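Local coordinates for protein nucleoside-diphosphate-sugar epimerase (Pseudomonas aeruginosa, PDB 2X4G) that belongs to the NAD-dependent epimerase/dehydratase family and probably acts on nucleotide sugars with the help of a nicotinamide cofactor, at residues L71-F83 against F109-Y123. Numbering follows the deposited sequence.
Sequences LERALRGLDGVIF and FYAACLQARVPRILY
Phe83 N donates to Leu122 O at 2.9 Å, the shortest of three backbone bonds that join strand 80-83 to strand 121-123 in parallel. Leu122 N answers to Val81 O in a nearly straight bond (175° at the hydrogen), while Val81 N reaches Arg120 O along a more bent path. Gly80 brings its CA to 3.2 Å from that same Arg120 O, a CA-H...O contact. Val81, Phe83, Ile121 and Tyr123 face helix 109-116, which runs antiparallel to strand 80-83. With CG anti to the backbone N (chi1 -176°), Phe83 slides past Phe109 in the opposite direction and sets CD1 over the centre of one face of its ring, 3.7 Å from Phe109 CG; the two planes are inclined by 43°. Cys113 SG sits over the other face, nearer the rim, so the Phe109 ring is held between the two. On its other flank Phe83 CD2 meets Tyr123 CD2 rim to rim at 3.7 Å, completing an aromatic cluster. Val81 CG1 comes to the edge of the Phe109 ring and lies beside Ile121 CG1. Farther out, Ala112 CB fits against Leu71 CB at 3.5 Å and Leu75 CD1, while Leu75 CB rests on Ala116 CB and Val118 CG2; the backbones come close here, Glu72 CA lying 4.9 Å from Ala112 CA, as the small Ala112 side chain would allow. A Schellman motif with Arg117 at positive phi ends helix 109-116 and turns the chain toward strand 121-123. On the opposite sheet face, Leu122 packs on Val177. Strand 80-83, helix 98-116 and strand 121-124 thus form a beta-alpha-beta crossover of the Rossmann fold.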
# COMPACT_ATOMS: atom_id res chain seq x y z
N LEU A 71 13.61 30.02 -13.82
CA LEU A 71 14.29 28.98 -14.58
C LEU A 71 15.01 29.62 -15.76
O LEU A 71 16.20 29.38 -15.96
CB LEU A 71 13.32 27.91 -15.07
CG LEU A 71 12.83 26.93 -14.01
CD1 LEU A 71 11.53 26.25 -14.42
CD2 LEU A 71 13.92 25.90 -13.70
N GLU A 72 14.28 30.43 -16.53
CA GLU A 72 14.83 31.17 -17.66
C GLU A 72 16.07 31.91 -17.28
O GLU A 72 17.04 31.94 -18.01
CB GLU A 72 13.84 32.22 -18.14
CG GLU A 72 12.90 31.80 -19.23
CD GLU A 72 12.23 33.03 -19.87
OE1 GLU A 72 12.96 33.81 -20.52
OE2 GLU A 72 11.00 33.21 -19.72
N ARG A 73 16.01 32.57 -16.13
CA ARG A 73 17.12 33.35 -15.65
C ARG A 73 18.26 32.41 -15.23
O ARG A 73 19.42 32.64 -15.58
CB ARG A 73 16.68 34.26 -14.49
CG ARG A 73 17.77 35.20 -13.94
CD ARG A 73 17.54 35.49 -12.45
NE ARG A 73 16.32 36.28 -12.26
CZ ARG A 73 15.66 36.42 -11.11
NH1 ARG A 73 16.06 35.81 -9.99
NH2 ARG A 73 14.57 37.19 -11.07
N ALA A 74 17.94 31.34 -14.51
CA ALA A 74 18.95 30.37 -14.11
C ALA A 74 19.57 29.61 -15.29
O ALA A 74 20.68 29.11 -15.19
CB ALA A 74 18.39 29.40 -13.10
N LEU A 75 18.85 29.52 -16.41
CA LEU A 75 19.34 28.85 -17.60
C LEU A 75 20.06 29.78 -18.61
O LEU A 75 20.41 29.36 -19.72
CB LEU A 75 18.19 28.13 -18.30
CG LEU A 75 17.52 27.01 -17.51
CD1 LEU A 75 16.25 26.63 -18.22
CD2 LEU A 75 18.42 25.78 -17.33
N ARG A 76 20.27 31.04 -18.24
CA ARG A 76 20.98 31.98 -19.10
C ARG A 76 22.46 31.56 -19.27
O ARG A 76 23.10 31.09 -18.32
CB ARG A 76 20.89 33.41 -18.52
CG ARG A 76 21.84 33.67 -17.34
CD ARG A 76 21.49 34.93 -16.55
NE ARG A 76 22.39 35.13 -15.40
CZ ARG A 76 22.22 34.62 -14.18
NH1 ARG A 76 21.17 33.86 -13.87
NH2 ARG A 76 23.11 34.88 -13.24
N GLY A 77 22.97 31.73 -20.49
CA GLY A 77 24.40 31.70 -20.76
C GLY A 77 25.09 30.40 -20.44
O GLY A 77 26.23 30.39 -19.95
N LEU A 78 24.39 29.30 -20.71
CA LEU A 78 24.92 27.98 -20.51
C LEU A 78 25.27 27.36 -21.84
O LEU A 78 24.61 27.64 -22.85
CB LEU A 78 23.86 27.10 -19.86
CG LEU A 78 23.39 27.42 -18.45
CD1 LEU A 78 22.31 26.40 -18.09
CD2 LEU A 78 24.52 27.41 -17.42
N ASP A 79 26.28 26.48 -21.84
CA ASP A 79 26.51 25.61 -22.99
C ASP A 79 25.77 24.27 -22.87
O ASP A 79 25.73 23.51 -23.82
CB ASP A 79 28.00 25.37 -23.17
CG ASP A 79 28.77 26.63 -23.45
OD1 ASP A 79 28.97 26.93 -24.64
OD2 ASP A 79 29.19 27.31 -22.49
N GLY A 80 25.18 23.97 -21.73
CA GLY A 80 24.35 22.76 -21.59
C GLY A 80 23.75 22.57 -20.20
O GLY A 80 24.13 23.26 -19.26
N VAL A 81 22.81 21.62 -20.06
CA VAL A 81 22.14 21.37 -18.79
C VAL A 81 21.73 19.90 -18.59
O VAL A 81 21.14 19.28 -19.46
CB VAL A 81 20.89 22.28 -18.65
CG1 VAL A 81 19.83 21.94 -19.71
CG2 VAL A 81 20.32 22.20 -17.24
N ILE A 82 22.05 19.36 -17.43
CA ILE A 82 21.58 18.04 -17.06
C ILE A 82 20.37 18.16 -16.14
O ILE A 82 20.41 18.91 -15.17
CB ILE A 82 22.68 17.23 -16.34
CG1 ILE A 82 23.85 16.99 -17.30
CG2 ILE A 82 22.13 15.90 -15.85
CD1 ILE A 82 25.07 16.36 -16.67
N PHE A 83 19.31 17.42 -16.43
CA PHE A 83 18.11 17.39 -15.60
C PHE A 83 17.95 16.05 -14.87
O PHE A 83 17.66 15.04 -15.50
CB PHE A 83 16.87 17.66 -16.46
CG PHE A 83 15.60 17.74 -15.67
CD1 PHE A 83 15.14 18.96 -15.22
CD2 PHE A 83 14.86 16.60 -15.38
CE1 PHE A 83 13.96 19.04 -14.49
CE2 PHE A 83 13.68 16.67 -14.66
CZ PHE A 83 13.23 17.89 -14.21
N PHE A 109 10.27 23.26 -17.28
CA PHE A 109 11.70 23.22 -17.51
C PHE A 109 11.99 23.30 -18.99
O PHE A 109 12.82 24.09 -19.43
CB PHE A 109 12.31 21.95 -16.89
CG PHE A 109 13.69 21.64 -17.38
CD1 PHE A 109 14.78 22.32 -16.86
CD2 PHE A 109 13.89 20.69 -18.36
CE1 PHE A 109 16.04 22.05 -17.31
CE2 PHE A 109 15.15 20.41 -18.80
CZ PHE A 109 16.23 21.10 -18.28
N TYR A 110 11.28 22.48 -19.76
CA TYR A 110 11.42 22.48 -21.21
C TYR A 110 11.00 23.83 -21.78
O TYR A 110 11.68 24.41 -22.64
CB TYR A 110 10.57 21.37 -21.82
CG TYR A 110 11.09 19.98 -21.54
CD1 TYR A 110 12.35 19.60 -21.94
CD2 TYR A 110 10.31 19.05 -20.90
CE1 TYR A 110 12.84 18.33 -21.70
CE2 TYR A 110 10.79 17.76 -20.66
CZ TYR A 110 12.05 17.41 -21.07
OH TYR A 110 12.50 16.14 -20.84
N ALA A 111 9.88 24.34 -21.28
CA ALA A 111 9.47 25.70 -21.58
C ALA A 111 10.65 26.66 -21.41
O ALA A 111 11.01 27.36 -22.36
CB ALA A 111 8.30 26.13 -20.70
N ALA A 112 11.28 26.67 -20.23
CA ALA A 112 12.35 27.64 -19.93
C ALA A 112 13.60 27.43 -20.78
O ALA A 112 14.29 28.39 -21.07
CB ALA A 112 12.72 27.62 -18.47
N CYS A 113 13.87 26.18 -21.18
CA CYS A 113 15.02 25.87 -22.03
C CYS A 113 14.86 26.50 -23.40
O CYS A 113 15.85 26.93 -23.99
CB CYS A 113 15.19 24.35 -22.20
SG CYS A 113 15.91 23.44 -20.80
N LEU A 114 13.64 26.51 -23.91
CA LEU A 114 13.35 27.16 -25.18
C LEU A 114 13.59 28.67 -25.11
O LEU A 114 14.24 29.22 -25.98
CB LEU A 114 11.90 26.88 -25.60
CG LEU A 114 11.42 27.28 -27.00
CD1 LEU A 114 12.40 26.89 -28.12
CD2 LEU A 114 10.07 26.63 -27.23
N GLN A 115 13.08 29.33 -24.08
CA GLN A 115 13.29 30.78 -23.91
C GLN A 115 14.74 31.18 -23.61
O GLN A 115 15.20 32.23 -24.06
CB GLN A 115 12.41 31.35 -22.78
CG GLN A 115 10.91 31.31 -23.02
CD GLN A 115 10.49 32.07 -24.27
OE1 GLN A 115 9.99 31.47 -25.22
NE2 GLN A 115 10.71 33.39 -24.29
N ALA A 116 15.45 30.39 -22.81
CA ALA A 116 16.85 30.69 -22.46
C ALA A 116 17.79 30.38 -23.62
O ALA A 116 18.95 30.81 -23.61
CB ALA A 116 17.27 29.91 -21.23
N ARG A 117 17.28 29.62 -24.59
CA ARG A 117 18.02 29.21 -25.79
C ARG A 117 19.20 28.31 -25.45
O ARG A 117 20.26 28.44 -26.03
CB ARG A 117 18.44 30.43 -26.65
CG ARG A 117 17.67 30.52 -27.96
CD ARG A 117 17.79 31.91 -28.66
NE ARG A 117 17.70 31.79 -30.13
CZ ARG A 117 17.60 32.81 -31.00
NH1 ARG A 117 17.55 34.08 -30.57
NH2 ARG A 117 17.53 32.57 -32.32
N VAL A 118 19.00 27.39 -24.51
CA VAL A 118 20.05 26.42 -24.14
C VAL A 118 20.32 25.51 -25.34
O VAL A 118 19.38 24.97 -25.90
CB VAL A 118 19.65 25.50 -22.97
CG1 VAL A 118 20.82 24.59 -22.62
CG2 VAL A 118 19.22 26.30 -21.75
N PRO A 119 21.61 25.34 -25.71
CA PRO A 119 21.91 24.61 -26.94
C PRO A 119 21.89 23.10 -26.81
O PRO A 119 21.81 22.42 -27.82
CB PRO A 119 23.34 25.06 -27.29
CG PRO A 119 23.88 25.75 -26.09
CD PRO A 119 22.84 25.75 -25.01
N ARG A 120 21.92 22.59 -25.58
CA ARG A 120 22.28 21.20 -25.31
C ARG A 120 21.60 20.77 -24.00
O ARG A 120 21.89 21.32 -22.94
CB ARG A 120 23.80 21.20 -25.18
CG ARG A 120 24.53 19.97 -25.59
CD ARG A 120 24.49 19.63 -27.08
NE ARG A 120 24.76 18.20 -27.17
CZ ARG A 120 24.53 17.42 -28.22
NH1 ARG A 120 24.05 17.93 -29.35
NH2 ARG A 120 24.82 16.12 -28.12
N ILE A 121 20.65 19.83 -24.07
CA ILE A 121 19.86 19.42 -22.89
C ILE A 121 19.87 17.89 -22.76
O ILE A 121 19.52 17.19 -23.71
CB ILE A 121 18.36 19.88 -23.01
CG1 ILE A 121 18.23 21.40 -23.12
CG2 ILE A 121 17.55 19.43 -21.81
CD1 ILE A 121 17.14 21.85 -24.12
N LEU A 122 20.26 17.38 -21.61
CA LEU A 122 20.19 15.93 -21.35
C LEU A 122 19.20 15.70 -20.23
O LEU A 122 19.30 16.31 -19.16
CB LEU A 122 21.56 15.34 -20.95
CG LEU A 122 21.56 13.85 -20.60
CD1 LEU A 122 21.56 12.99 -21.84
CD2 LEU A 122 22.74 13.51 -19.75
N TYR A 123 18.25 14.81 -20.50
CA TYR A 123 17.22 14.47 -19.56
C TYR A 123 17.54 13.08 -19.05
O TYR A 123 17.85 12.18 -19.83
CB TYR A 123 15.84 14.50 -20.23
CG TYR A 123 14.83 13.79 -19.41
CD1 TYR A 123 14.51 12.47 -19.66
CD2 TYR A 123 14.24 14.41 -18.32
CE1 TYR A 123 13.61 11.78 -18.87
CE2 TYR A 123 13.34 13.74 -17.52
CZ TYR A 123 13.03 12.42 -17.81
OH TYR A 123 12.14 11.73 -17.03